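Side-chain contacts in lectin (PDB 6T0Q), which probably binds galactose-type sugars through calcium-containing sites in two related beta-sandwich modules: residues T203-N208 / G214-R219; R241-V246 / V251-S256; S255-A260 / A342-G347; I294-S297 / N301-V304. All coordinates share one frame; numbering follows the deposited sequence.

In the fold
Contacts 1 and 2 reach the same antiparallel sheet, with centres 16 Å apart; Ser-215 of contact 1 and Arg-241 of contact 2 both line one glycan pocket. Contact 2 runs into contact 3 through the shared Ser-255 and Ser-256, their centres 15 Å apart. Contact 3 lies beside the second calcium site, where the side chain of Trp-344 comes within about 3 Å of that of the metal ligand Asp-239. Contact 1 also approaches this site: the side chain of Arg-216 is about 11 Å from a bound calcium. Contact 4 belongs to the other sheet of the same module, its centre 27 Å from that of contact 1, and carries a separate glycan on Asn-301.

Contact 1. Residues T203-N208 / G214-R219; sequences TSDNVN and GSRAFR. With NAG (2-acetamido-2-deoxy-beta-D-glucopyranose), chain B.
Thr-203 meets Arg-216 nearly at right angles to its side chain, setting OG1 against the aliphatic arm, 3.3 Å from Arg-216 CD. The hydroxyl lies in the guanidinium plane at its edge. The amide N of Thr-203 approaches the rim of the Phe-218 ring, 3.8 Å from CE2. Thr-203 OG1 also donates to Asp-205 OD1 at 2.7 Å, which restrains the carboxylate from rotating.

Asp-205 then offers its second oxygen to Arg-216 in a side-on salt bridge. Both nitrogens converge on OD2: Arg-216 NH2 at 2.9 Å and Arg-216 NE at 3.2 Å. The NE bond uses the syn lone pair, whereas NH2 arrives nearly along the C-O axis, and the two flat groups are turned 33° from coplanar. A bend at chi2 (-65°) folds the arginine chain, while its NH1 donates back to Ser-215 O at 2.8 Å. Three nitrogens are therefore engaged, fixing the rotation of the guanidinium.

At Asn-206 the backbone N returns to Thr-203 O over 3.1 Å, and the Asn-206 side chain touches Ile-336 of strand 331-338. On the strand, Ser-215 OG is hydrogen-bonded to Thr-280 OG1 and faces the sugar of the glycan pocket. The arrangement is a type I beta turn, spanning Thr-203 to Asn-206, pinned by a salt bridge to a strand of the beta-sandwich.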
loop_
_atom_site.group_PDB
_atom_site.type_symbol
_atom_site.label_atom_id
_atom_site.label_comp_id
_atom_site.label_asym_id
_atom_site.label_seq_id
_atom_site.Cartn_x
_atom_site.Cartn_y
_atom_site.Cartn_z
ATOM N N THR A 203 0.246 -18.868 -17.877
ATOM C CA THR A 203 -0.258 -17.903 -18.844
ATOM C C THR A 203 -1.280 -18.581 -19.753
ATOM O O THR A 203 -1.401 -19.812 -19.793
ATOM C CB THR A 203 0.882 -17.297 -19.664
ATOM O OG1 THR A 203 1.870 -18.302 -19.927
ATOM C CG2 THR A 203 1.526 -16.142 -18.912
ATOM N N SER A 204 -2.021 -17.764 -20.499
ATOM C CA SER A 204 -3.163 -18.271 -21.247
ATOM C C SER A 204 -2.775 -18.999 -22.534
ATOM O O SER A 204 -3.670 -19.473 -23.240
ATOM C CB SER A 204 -4.137 -17.126 -21.554
ATOM O OG SER A 204 -3.489 -16.096 -22.273
ATOM N N ASP A 205 -1.479 -19.118 -22.852
ATOM C CA ASP A 205 -1.039 -20.016 -23.919
ATOM C C ASP A 205 -1.020 -21.476 -23.482
ATOM O O ASP A 205 -0.676 -22.347 -24.283
ATOM C CB ASP A 205 0.351 -19.610 -24.433
ATOM C CG ASP A 205 1.401 -19.543 -23.326
ATOM O OD1 ASP A 205 1.049 -19.707 -22.135
ATOM O OD2 ASP A 205 2.589 -19.325 -23.647
ATOM N N ASN A 206 -1.361 -21.763 -22.228
ATOM C CA ASN A 206 -1.493 -23.136 -21.741
ATOM C C ASN A 206 -2.887 -23.618 -22.133
ATOM O O ASN A 206 -3.881 -23.254 -21.499
ATOM C CB ASN A 206 -1.278 -23.179 -20.228
ATOM C CG ASN A 206 -1.121 -24.588 -19.681
ATOM O OD1 ASN A 206 -1.769 -25.516 -20.143
ATOM N ND2 ASN A 206 -0.260 -24.745 -18.668
ATOM N N VAL A 207 -2.970 -24.422 -23.196
ATOM C CA VAL A 207 -4.244 -24.897 -23.726
ATOM C C VAL A 207 -4.119 -26.370 -24.086
ATOM O O VAL A 207 -3.041 -26.853 -24.449
ATOM C CB VAL A 207 -4.709 -24.089 -24.961
ATOM C CG1 VAL A 207 -5.080 -22.670 -24.572
ATOM C CG2 VAL A 207 -3.632 -24.088 -26.037
ATOM N N ASN A 208 -5.238 -27.088 -23.976
ATOM C CA ASN A 208 -5.325 -28.492 -24.383
ATOM C C ASN A 208 -4.322 -29.369 -23.640
ATOM O O ASN A 208 -3.879 -30.397 -24.163
ATOM C CB ASN A 208 -5.144 -28.638 -25.899
ATOM C CG ASN A 208 -6.114 -27.770 -26.686
ATOM O OD1 ASN A 208 -7.321 -27.785 -26.439
ATOM N ND2 ASN A 208 -5.584 -26.992 -27.624
ATOM N N GLY A 214 9.252 -22.473 -22.506
ATOM C CA GLY A 214 9.708 -21.129 -22.186
ATOM C C GLY A 214 9.381 -20.706 -20.767
ATOM O O GLY A 214 8.766 -21.465 -20.006
ATOM N N SER A 215 9.780 -19.484 -20.413
ATOM C CA SER A 215 9.609 -18.945 -19.071
ATOM C C SER A 215 8.474 -17.927 -19.042
ATOM O O SER A 215 8.259 -17.182 -20.002
ATOM C CB SER A 215 10.903 -18.295 -18.578
ATOM O OG SER A 215 11.924 -19.267 -18.426
ATOM N N ARG A 216 7.751 -17.906 -17.922
ATOM C CA ARG A 216 6.598 -17.040 -17.725
ATOM C C ARG A 216 6.689 -16.423 -16.339
ATOM O O ARG A 216 7.153 -17.069 -15.397
ATOM C CB ARG A 216 5.277 -17.823 -17.839
ATOM C CG ARG A 216 5.127 -18.646 -19.123
ATOM C CD ARG A 216 5.065 -17.724 -20.337
ATOM N NE ARG A 216 4.851 -18.457 -21.581
ATOM C CZ ARG A 216 5.780 -18.645 -22.515
ATOM N NH1 ARG A 216 6.999 -18.146 -22.360
ATOM N NH2 ARG A 216 5.478 -19.321 -23.616
ATOM N N ALA A 217 6.222 -15.184 -16.201
ATOM C CA ALA A 217 6.269 -14.510 -14.911
ATOM C C ALA A 217 4.870 -14.332 -14.337
ATOM O O ALA A 217 3.883 -14.223 -15.075
ATOM C CB ALA A 217 6.960 -13.145 -15.011
ATOM N N PHE A 218 4.805 -14.303 -13.001
ATOM C CA PHE A 218 3.564 -14.202 -12.242
ATOM C C PHE A 218 3.791 -13.280 -11.052
ATOM O O PHE A 218 4.853 -13.325 -10.427
ATOM C CB PHE A 218 3.099 -15.582 -11.751
ATOM C CG PHE A 218 2.950 -16.590 -12.860
ATOM C CD1 PHE A 218 4.034 -17.347 -13.278
ATOM C CD2 PHE A 218 1.733 -16.755 -13.503
ATOM C CE1 PHE A 218 3.907 -18.265 -14.311
ATOM C CE2 PHE A 218 1.595 -17.663 -14.545
ATOM C CZ PHE A 218 2.685 -18.427 -14.945
ATOM N N ARG A 219 2.792 -12.450 -10.739
ATOM C CA ARG A 219 2.912 -11.457 -9.679
ATOM C C ARG A 219 1.646 -11.408 -8.839
ATOM O O ARG A 219 0.534 -11.477 -9.371
ATOM C CB ARG A 219 3.176 -10.050 -10.241
ATOM C CG ARG A 219 4.561 -9.841 -10.821
ATOM C CD ARG A 219 4.651 -8.481 -11.522
ATOM N NE ARG A 219 4.349 -7.367 -10.619
ATOM C CZ ARG A 219 5.248 -6.754 -9.855
ATOM N NH1 ARG A 219 6.522 -7.145 -9.872
ATOM N NH2 ARG A 219 4.873 -5.747 -9.075
HETATM C C1 NAG B . 13.512 -17.217 -15.800
HETATM C C2 NAG B . 14.608 -16.302 -16.317
HETATM C C3 NAG B . 15.408 -17.013 -17.392
HETATM C C4 NAG B . 16.019 -18.286 -16.825
HETATM C C5 NAG B . 14.962 -19.179 -16.169
HETATM C C6 NAG B . 15.593 -20.242 -15.296
HETATM C C7 NAG B . 14.353 -13.868 -16.246
HETATM C C8 NAG B . 13.741 -12.661 -16.891
HETATM N N2 NAG B . 14.077 -15.044 -16.819
HETATM O O3 NAG B . 16.438 -16.145 -17.850
HETATM O O4 NAG B . 16.550 -18.775 -17.995
HETATM O O5 NAG B . 14.095 -18.432 -15.296
HETATM O O6 NAG B . 15.278 -21.548 -15.752
HETATM O O7 NAG B . 15.063 -13.785 -15.245
#

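Contact 2. Residues R241-V246 / V251-S256; sequences RYTLYV and VGSGSS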
loop_
_atom_site.group_PDB
_atom_site.type_symbol
_atom_site.label_atom_id
_atom_site.label_comp_id
_atom_site.label_asym_id
_atom_site.label_seq_id
_atom_site.Cartn_x
_atom_site.Cartn_y
_atom_site.Cartn_z
ATOM N N ARG A 241 9.836 -25.820 -13.290
ATOM C CA ARG A 241 10.715 -25.201 -12.301
ATOM C C ARG A 241 10.247 -23.771 -12.068
ATOM O O ARG A 241 9.452 -23.230 -12.837
ATOM C CB ARG A 241 12.179 -25.220 -12.767
ATOM C CG ARG A 241 12.408 -24.443 -14.070
ATOM C CD ARG A 241 13.892 -24.346 -14.442
ATOM N NE ARG A 241 14.508 -25.665 -14.583
ATOM C CZ ARG A 241 15.399 -26.176 -13.735
ATOM N NH1 ARG A 241 15.799 -25.477 -12.678
ATOM N NH2 ARG A 241 15.895 -27.391 -13.945
ATOM N N TYR A 242 10.773 -23.153 -11.009
ATOM C CA TYR A 242 10.385 -21.791 -10.652
ATOM C C TYR A 242 11.542 -21.118 -9.935
ATOM O O TYR A 242 12.405 -21.776 -9.350
ATOM C CB TYR A 242 9.151 -21.757 -9.729
ATOM C CG TYR A 242 9.510 -22.247 -8.346
ATOM C CD1 TYR A 242 9.981 -21.374 -7.374
ATOM C CD2 TYR A 242 9.444 -23.600 -8.036
ATOM C CE1 TYR A 242 10.365 -21.832 -6.121
ATOM C CE2 TYR A 242 9.811 -24.070 -6.779
ATOM C CZ TYR A 242 10.273 -23.180 -5.831
ATOM O OH TYR A 242 10.654 -23.634 -4.591
ATOM N N THR A 243 11.523 -19.789 -9.954
ATOM C CA THR A 243 12.278 -18.977 -9.016
ATOM C C THR A 243 11.307 -18.007 -8.361
ATOM O O THR A 243 10.482 -17.393 -9.047
ATOM C CB THR A 243 13.423 -18.217 -9.699
ATOM O OG1 THR A 243 14.326 -19.159 -10.288
ATOM C CG2 THR A 243 14.189 -17.386 -8.677
ATOM N N LEU A 244 11.409 -17.872 -7.044
ATOM C CA LEU A 244 10.472 -17.100 -6.243
ATOM C C LEU A 244 11.176 -15.879 -5.674
ATOM O O LEU A 244 12.290 -15.998 -5.151
ATOM C CB LEU A 244 9.914 -17.945 -5.101
ATOM C CG LEU A 244 9.072 -17.208 -4.056
ATOM C CD1 LEU A 244 7.738 -16.762 -4.667
ATOM C CD2 LEU A 244 8.855 -18.114 -2.848
ATOM N N TYR A 245 10.506 -14.725 -5.752
ATOM C CA TYR A 245 10.990 -13.453 -5.225
ATOM C C TYR A 245 9.936 -12.827 -4.318
ATOM O O TYR A 245 8.732 -12.996 -4.533
ATOM C CB TYR A 245 11.307 -12.455 -6.359
ATOM C CG TYR A 245 12.258 -12.983 -7.409
ATOM C CD1 TYR A 245 11.806 -13.816 -8.426
ATOM C CD2 TYR A 245 13.608 -12.640 -7.385
ATOM C CE1 TYR A 245 12.672 -14.303 -9.391
ATOM C CE2 TYR A 245 14.482 -13.118 -8.342
ATOM C CZ TYR A 245 14.011 -13.952 -9.342
ATOM O OH TYR A 245 14.877 -14.434 -10.298
ATOM N N VAL A 246 10.392 -12.077 -3.312
ATOM C CA VAL A 246 9.508 -11.243 -2.501
ATOM C C VAL A 246 10.128 -9.852 -2.408
ATOM O O VAL A 246 11.296 -9.709 -2.028
ATOM C CB VAL A 246 9.240 -11.838 -1.100
ATOM C CG1 VAL A 246 10.496 -11.916 -0.271
ATOM C CG2 VAL A 246 8.193 -11.013 -0.365
ATOM N N VAL A 251 14.078 -15.436 -3.034
ATOM C CA VAL A 251 13.755 -16.313 -1.911
ATOM C C VAL A 251 14.279 -17.723 -2.137
ATOM O O VAL A 251 14.946 -18.287 -1.273
ATOM C CB VAL A 251 12.236 -16.317 -1.643
ATOM C CG1 VAL A 251 11.891 -17.369 -0.599
ATOM C CG2 VAL A 251 11.803 -14.954 -1.166
ATOM N N GLY A 252 13.999 -18.304 -3.298
ATOM C CA GLY A 252 14.458 -19.655 -3.562
ATOM C C GLY A 252 14.003 -20.122 -4.926
ATOM O O GLY A 252 13.266 -19.432 -5.639
ATOM N N SER A 253 14.445 -21.327 -5.265
ATOM C CA SER A 253 14.178 -21.955 -6.548
ATOM C C SER A 253 13.909 -23.429 -6.324
ATOM O O SER A 253 14.369 -24.012 -5.340
ATOM C CB SER A 253 15.371 -21.796 -7.507
ATOM O OG SER A 253 15.489 -20.455 -7.920
ATOM N N GLY A 254 13.174 -24.033 -7.254
ATOM C CA GLY A 254 12.930 -25.460 -7.208
ATOM C C GLY A 254 12.716 -25.971 -8.616
ATOM O O GLY A 254 12.541 -25.197 -9.557
ATOM N N SER A 255 12.736 -27.302 -8.754
ATOM C CA SER A 255 12.561 -27.918 -10.067
ATOM C C SER A 255 11.814 -29.238 -9.971
ATOM O O SER A 255 12.083 -30.161 -10.747
ATOM C CB SER A 255 13.918 -28.132 -10.764
ATOM O OG SER A 255 14.813 -28.850 -9.932
ATOM N N SER A 256 10.868 -29.344 -9.047
ATOM C CA SER A 256 10.110 -30.571 -8.862
ATOM C C SER A 256 8.629 -30.248 -8.794
ATOM O O SER A 256 8.226 -29.309 -8.097
ATOM C CB SER A 256 10.543 -31.308 -7.589
ATOM O OG SER A 256 9.730 -32.452 -7.406
HETATM O O HOH W 1 14.631 -23.412 -10.954
#
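The ring of Tyr-242 lies against the backbone of Gly-254, whose N stands 3.3 Å above one ring face, displaced toward the rim. Ser-255 CB similarly sits 3.5 Å above one face of the Arg-241 guanidinium, again off centre. Both contacts lie within an antiparallel beta hairpin, strands 241-246 and 249-254, whose short segments run at 173° to each other. The tyrosine CG lies between its own N and carbonyl carbon (chi1 71°), which folds the ring across toward the glycine strand. Its hydroxyl is held beyond the hairpin by Asp-261 and Tyr-263.

Tyr-242 and Gly-254 form a hydrogen-bonded pair, with Tyr-242 N to Gly-254 O at 3.1 Å and a return bond of similar length. Farther along, Leu-244 N donates to Gly-252 O at 2.8 Å. Leu-244 O takes the N of Val-251, and more weakly that of Gly-252, which is the signature of a classic beta bulge. The bulge brings Val-251 beside Leu-244, CG1 lying 3.9 Å from Leu-244 CD2; the two side chains point the same way. Its other branch, CG2, is pressed to 3.4 Å from Val-246 CG1, tight for two carbons. Leu-244 and Val-251 pack toward Tyr-263 of strand 261-265, between the sheets.

At the end near the glycan pocket, one water accepts from Arg-241 NH1 and donates to Gly-254 O. On the face bearing Thr-243 and Ser-253, a non-hydrogen-bonded pair, the hydroxyls OG1 of Thr-243 and OG of Ser-253 share a hydrogen bond of 2.9 Å.

Contact 3. Residues S255-A260 / A342-G347; sequences SSYTVA and APWGAG
Beside the second calcium site, Tyr-257 and Trp-344 meet across two surface loops, one between strands 249-254 and 261-265, the other following strand 331-338. Their rings form an offset edge-to-face pair in which the indole presents its edge. The centroids of the tyrosine ring and the five-membered ring of Trp-344 are 5.5 Å apart, and the planes are inclined at 68°. The closest carbons are Tyr-257 CD1 and Trp-344 CD1, at 3.7 Å. Tyr-257 CG stands between its backbone N and carbonyl carbon (chi1 49°), which directs the ring toward the tryptophan. Pro-343, entered through a cis peptide bond, places its CD over the centre of one indole face, and Trp-200 stacks on Trp-344 as well.

No direct hydrogen bond joins the two segments; two waters bridge them. One donates to Tyr-257 O at 2.7 Å and, over a longer path, to Trp-344 O. The other spans Thr-258 O and Gly-347 O, the latter at 2.8 Å. Just beyond, Val-349 makes backbone hydrogen bonds with Thr-258 and Ala-260. Within the tyrosine loop, Ser-256 OG accepts from Thr-258 N at 3.1 Å, an ST turn, and from Val-259 N at 3.0 Å, which extends it to an ST motif.

Trp-344 NE1, next to the touching CD1, donates to Asp-239 OD2. Asp-239 is a calcium ligand, which would place the indole in the second shell, consistent with its orienting that carboxylate. Tyr-257 bears on the carbon beside that donor, so the aromatic pair probably steadies the indole.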
loop_
_atom_site.group_PDB
_atom_site.type_symbol
_atom_site.label_atom_id
_atom_site.label_comp_id
_atom_site.label_asym_id
_atom_site.label_seq_id
_atom_site.Cartn_x
_atom_site.Cartn_y
_atom_site.Cartn_z
ATOM N N SER A 255 12.736 -27.302 -8.754
ATOM C CA SER A 255 12.561 -27.918 -10.067
ATOM C C SER A 255 11.814 -29.238 -9.971
ATOM O O SER A 255 12.083 -30.161 -10.747
ATOM C CB SER A 255 13.918 -28.132 -10.764
ATOM O OG SER A 255 14.813 -28.850 -9.932
ATOM N N SER A 256 10.868 -29.344 -9.047
ATOM C CA SER A 256 10.110 -30.571 -8.862
ATOM C C SER A 256 8.629 -30.248 -8.794
ATOM O O SER A 256 8.226 -29.309 -8.097
ATOM C CB SER A 256 10.543 -31.308 -7.589
ATOM O OG SER A 256 9.730 -32.452 -7.406
ATOM N N TYR A 257 7.817 -31.021 -9.513
ATOM C CA TYR A 257 6.374 -30.935 -9.369
ATOM C C TYR A 257 5.819 -32.075 -8.529
ATOM O O TYR A 257 4.598 -32.231 -8.435
ATOM C CB TYR A 257 5.691 -30.879 -10.743
ATOM C CG TYR A 257 6.130 -31.935 -11.753
ATOM C CD1 TYR A 257 5.480 -33.155 -11.838
ATOM C CD2 TYR A 257 7.177 -31.684 -12.639
ATOM C CE1 TYR A 257 5.869 -34.121 -12.775
ATOM C CE2 TYR A 257 7.580 -32.641 -13.566
ATOM C CZ TYR A 257 6.918 -33.854 -13.631
ATOM O OH TYR A 257 7.319 -34.800 -14.554
ATOM N N THR A 258 6.686 -32.866 -7.898
ATOM C CA THR A 258 6.236 -33.884 -6.956
ATOM C C THR A 258 6.683 -33.624 -5.524
ATOM O O THR A 258 6.133 -34.235 -4.601
ATOM C CB THR A 258 6.740 -35.271 -7.382
ATOM O OG1 THR A 258 8.168 -35.242 -7.486
ATOM C CG2 THR A 258 6.141 -35.668 -8.736
ATOM N N VAL A 259 7.659 -32.747 -5.318
ATOM C CA VAL A 259 8.129 -32.391 -3.986
ATOM C C VAL A 259 8.089 -30.871 -3.889
ATOM O O VAL A 259 8.869 -30.184 -4.561
ATOM C CB VAL A 259 9.541 -32.929 -3.711
ATOM C CG1 VAL A 259 10.021 -32.483 -2.328
ATOM C CG2 VAL A 259 9.564 -34.469 -3.835
ATOM N N ALA A 260 7.171 -30.343 -3.070
ATOM C CA ALA A 260 7.015 -28.900 -2.927
ATOM C C ALA A 260 8.073 -28.322 -1.991
ATOM O O ALA A 260 8.613 -29.008 -1.116
ATOM C CB ALA A 260 5.618 -28.554 -2.398
ATOM N N ALA A 342 -5.238 -34.186 -12.739
ATOM C CA ALA A 342 -4.246 -34.735 -13.650
ATOM C C ALA A 342 -3.572 -33.598 -14.424
ATOM O O ALA A 342 -4.186 -32.555 -14.669
ATOM C CB ALA A 342 -4.915 -35.711 -14.623
ATOM N N PRO A 343 -2.309 -33.771 -14.832
ATOM C CA PRO A 343 -1.507 -34.986 -14.660
ATOM C C PRO A 343 -0.774 -35.059 -13.327
ATOM O O PRO A 343 -0.233 -36.115 -13.027
ATOM C CB PRO A 343 -0.501 -34.896 -15.816
ATOM C CG PRO A 343 -0.273 -33.413 -15.945
ATOM C CD PRO A 343 -1.631 -32.790 -15.706
ATOM N N TRP A 344 -0.768 -33.981 -12.533
ATOM C CA TRP A 344 0.047 -33.984 -11.320
ATOM C C TRP A 344 -0.607 -34.752 -10.174
ATOM O O TRP A 344 0.102 -35.334 -9.346
ATOM C CB TRP A 344 0.354 -32.549 -10.899
ATOM C CG TRP A 344 0.886 -31.762 -12.068
ATOM C CD1 TRP A 344 2.111 -31.900 -12.657
ATOM C CD2 TRP A 344 0.192 -30.753 -12.813
ATOM N NE1 TRP A 344 2.230 -31.026 -13.714
ATOM C CE2 TRP A 344 1.070 -30.308 -13.830
ATOM C CE3 TRP A 344 -1.080 -30.177 -12.717
ATOM C CZ2 TRP A 344 0.714 -29.311 -14.743
ATOM C CZ3 TRP A 344 -1.429 -29.175 -13.620
ATOM C CH2 TRP A 344 -0.532 -28.750 -14.619
ATOM N N GLY A 345 -1.933 -34.769 -10.100
ATOM C CA GLY A 345 -2.555 -35.531 -9.027
ATOM C C GLY A 345 -2.450 -34.838 -7.672
ATOM O O GLY A 345 -2.050 -33.679 -7.548
ATOM N N ALA A 346 -2.807 -35.593 -6.635
ATOM C CA ALA A 346 -2.882 -35.059 -5.280
ATOM C C ALA A 346 -1.733 -35.506 -4.383
ATOM O O ALA A 346 -1.745 -35.189 -3.188
ATOM C CB ALA A 346 -4.221 -35.456 -4.635
ATOM N N GLY A 347 -0.749 -36.239 -4.916
ATOM C CA GLY A 347 0.307 -36.834 -4.109
ATOM C C GLY A 347 1.504 -35.964 -3.763
ATOM O O GLY A 347 2.490 -36.489 -3.238
HETATM O O HOH W 2 2.624 -33.974 -7.778
HETATM O O HOH W 3 4.772 -36.587 -4.912
#

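Contact 4. Residues I294-S297 / N301-V304; sequences ITYS and NETV. With NAG (2-acetamido-2-deoxy-beta-D-glucopyranose), chain C.
Tyr-296 OH donates to Glu-302 OE1 over 2.6 Å, a short bond between neighbouring strands. The hydroxyl comes from above the carboxylate plane, 36° out of it, while ring and carboxylate are turned 41° against each other. Glu-302 CG stands between the backbone N and the carbonyl carbon (chi1 84°) and the chain runs extended beyond it, which carries OE1 to the ring's hydroxyl end. Gln-224 adds a weak bond to the same oxygen, and Lys-227 makes a cation-pi contact with the tyrosine ring.

Main-chain bonds set the register: Ile-294 N reaches Glu-302 O at 2.8 Å, and Glu-302 N returns to Ile-294 O at 2.9 Å. Next to them, Asn-301 CA comes to 3.1 Å from Ile-294 O in a CA-H...O contact. Asn-301 CA also touches the edge of the Tyr-296 ring at CD2, 3.9 Å away. Ile-294 CG2 lies over one face of that ring, toward its rim, and Val-222 of strand 214-222 packs on both Tyr-296 and Glu-302.

Thr-295 and Asn-301, a non-hydrogen-bonded pair, occupy the other side of the sheet. Asn-301 ND2 is covalently bound to C1 of the N-acetylglucosamine at 1.4 Å, and this sugar also hydrogen-bonds Ile-89 O and Phe-102 N. The whole is an antiparallel beta hairpin at the margin of a beta-sandwich sheet, bearing an N-glycosylation site of the Asn-X-Thr type completed by Thr-303.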
loop_
_atom_site.group_PDB
_atom_site.type_symbol
_atom_site.label_atom_id
_atom_site.label_comp_id
_atom_site.label_asym_id
_atom_site.label_seq_id
_atom_site.Cartn_x
_atom_site.Cartn_y
_atom_site.Cartn_z
ATOM N N ILE A 294 0.215 -14.972 5.512
ATOM C CA ILE A 294 0.840 -13.778 6.059
ATOM C C ILE A 294 0.276 -13.549 7.455
ATOM O O ILE A 294 -0.942 -13.616 7.649
ATOM C CB ILE A 294 0.577 -12.566 5.148
ATOM C CG1 ILE A 294 1.287 -12.760 3.807
ATOM C CG2 ILE A 294 1.014 -11.291 5.812
ATOM C CD1 ILE A 294 0.756 -11.845 2.721
ATOM N N THR A 295 1.151 -13.288 8.423
ATOM C CA THR A 295 0.711 -12.973 9.777
ATOM C C THR A 295 0.722 -11.467 10.002
ATOM O O THR A 295 1.580 -10.748 9.480
ATOM C CB THR A 295 1.598 -13.654 10.829
ATOM O OG1 THR A 295 2.957 -13.279 10.619
ATOM C CG2 THR A 295 1.496 -15.187 10.734
ATOM N N TYR A 296 -0.234 -10.999 10.799
ATOM C CA TYR A 296 -0.357 -9.591 11.147
ATOM C C TYR A 296 -0.151 -9.380 12.643
ATOM O O TYR A 296 -0.380 -10.282 13.456
ATOM C CB TYR A 296 -1.722 -9.045 10.725
ATOM C CG TYR A 296 -1.841 -8.971 9.222
ATOM C CD1 TYR A 296 -1.260 -7.921 8.517
ATOM C CD2 TYR A 296 -2.503 -9.963 8.507
ATOM C CE1 TYR A 296 -1.346 -7.847 7.140
ATOM C CE2 TYR A 296 -2.599 -9.905 7.113
ATOM C CZ TYR A 296 -2.012 -8.844 6.439
ATOM O OH TYR A 296 -2.095 -8.759 5.067
ATOM N N SER A 297 0.268 -8.155 13.000
ATOM C CA SER A 297 0.632 -7.855 14.383
ATOM C C SER A 297 -0.555 -7.918 15.334
ATOM O O SER A 297 -0.345 -8.031 16.545
ATOM C CB SER A 297 1.274 -6.467 14.482
ATOM O OG SER A 297 0.320 -5.476 14.145
ATOM N N ASN A 301 -4.398 -13.173 10.314
ATOM C CA ASN A 301 -3.580 -13.665 9.218
ATOM C C ASN A 301 -4.405 -13.592 7.943
ATOM O O ASN A 301 -5.618 -13.359 7.968
ATOM C CB ASN A 301 -3.119 -15.111 9.473
ATOM C CG ASN A 301 -4.290 -16.081 9.487
ATOM O OD1 ASN A 301 -4.864 -16.385 8.442
ATOM N ND2 ASN A 301 -4.656 -16.566 10.664
ATOM N N GLU A 302 -3.744 -13.818 6.818
ATOM C CA GLU A 302 -4.500 -14.045 5.601
ATOM C C GLU A 302 -3.730 -15.005 4.714
ATOM O O GLU A 302 -2.496 -15.045 4.736
ATOM C CB GLU A 302 -4.814 -12.735 4.864
ATOM C CG GLU A 302 -3.735 -12.217 3.957
ATOM C CD GLU A 302 -4.190 -10.963 3.212
ATOM O OE1 GLU A 302 -4.118 -9.864 3.799
ATOM O OE2 GLU A 302 -4.633 -11.078 2.051
ATOM N N THR A 303 -4.481 -15.774 3.938
ATOM C CA THR A 303 -3.937 -16.738 2.998
ATOM C C THR A 303 -4.167 -16.244 1.578
ATOM O O THR A 303 -5.237 -15.722 1.253
ATOM C CB THR A 303 -4.579 -18.114 3.198
ATOM O OG1 THR A 303 -4.180 -18.629 4.471
ATOM C CG2 THR A 303 -4.152 -19.098 2.092
ATOM N N VAL A 304 -3.132 -16.366 0.759
ATOM C CA VAL A 304 -3.184 -16.079 -0.665
ATOM C C VAL A 304 -2.849 -17.369 -1.391
ATOM O O VAL A 304 -1.932 -18.085 -0.979
ATOM C CB VAL A 304 -2.182 -14.962 -1.031
ATOM C CG1 VAL A 304 -2.005 -14.870 -2.535
ATOM C CG2 VAL A 304 -2.644 -13.627 -0.439
HETATM C C1 NAG C . -5.792 -17.455 10.749
HETATM C C2 NAG C . -5.567 -18.801 11.456
HETATM C C3 NAG C . -6.905 -19.554 11.634
HETATM C C4 NAG C . -8.007 -18.662 12.199
HETATM C C5 NAG C . -8.086 -17.351 11.421
HETATM C C6 NAG C . -9.053 -16.355 12.030
HETATM C C7 NAG C . -3.431 -20.016 11.134
HETATM C C8 NAG C . -2.654 -20.902 10.207
HETATM N N2 NAG C . -4.637 -19.626 10.697
HETATM O O3 NAG C . -6.722 -20.670 12.501
HETATM O O4 NAG C . -9.232 -19.281 12.335
HETATM O O5 NAG C . -6.798 -16.722 11.427
HETATM O O6 NAG C . -8.681 -16.010 13.358
HETATM O O7 NAG C . -2.989 -19.675 12.212
#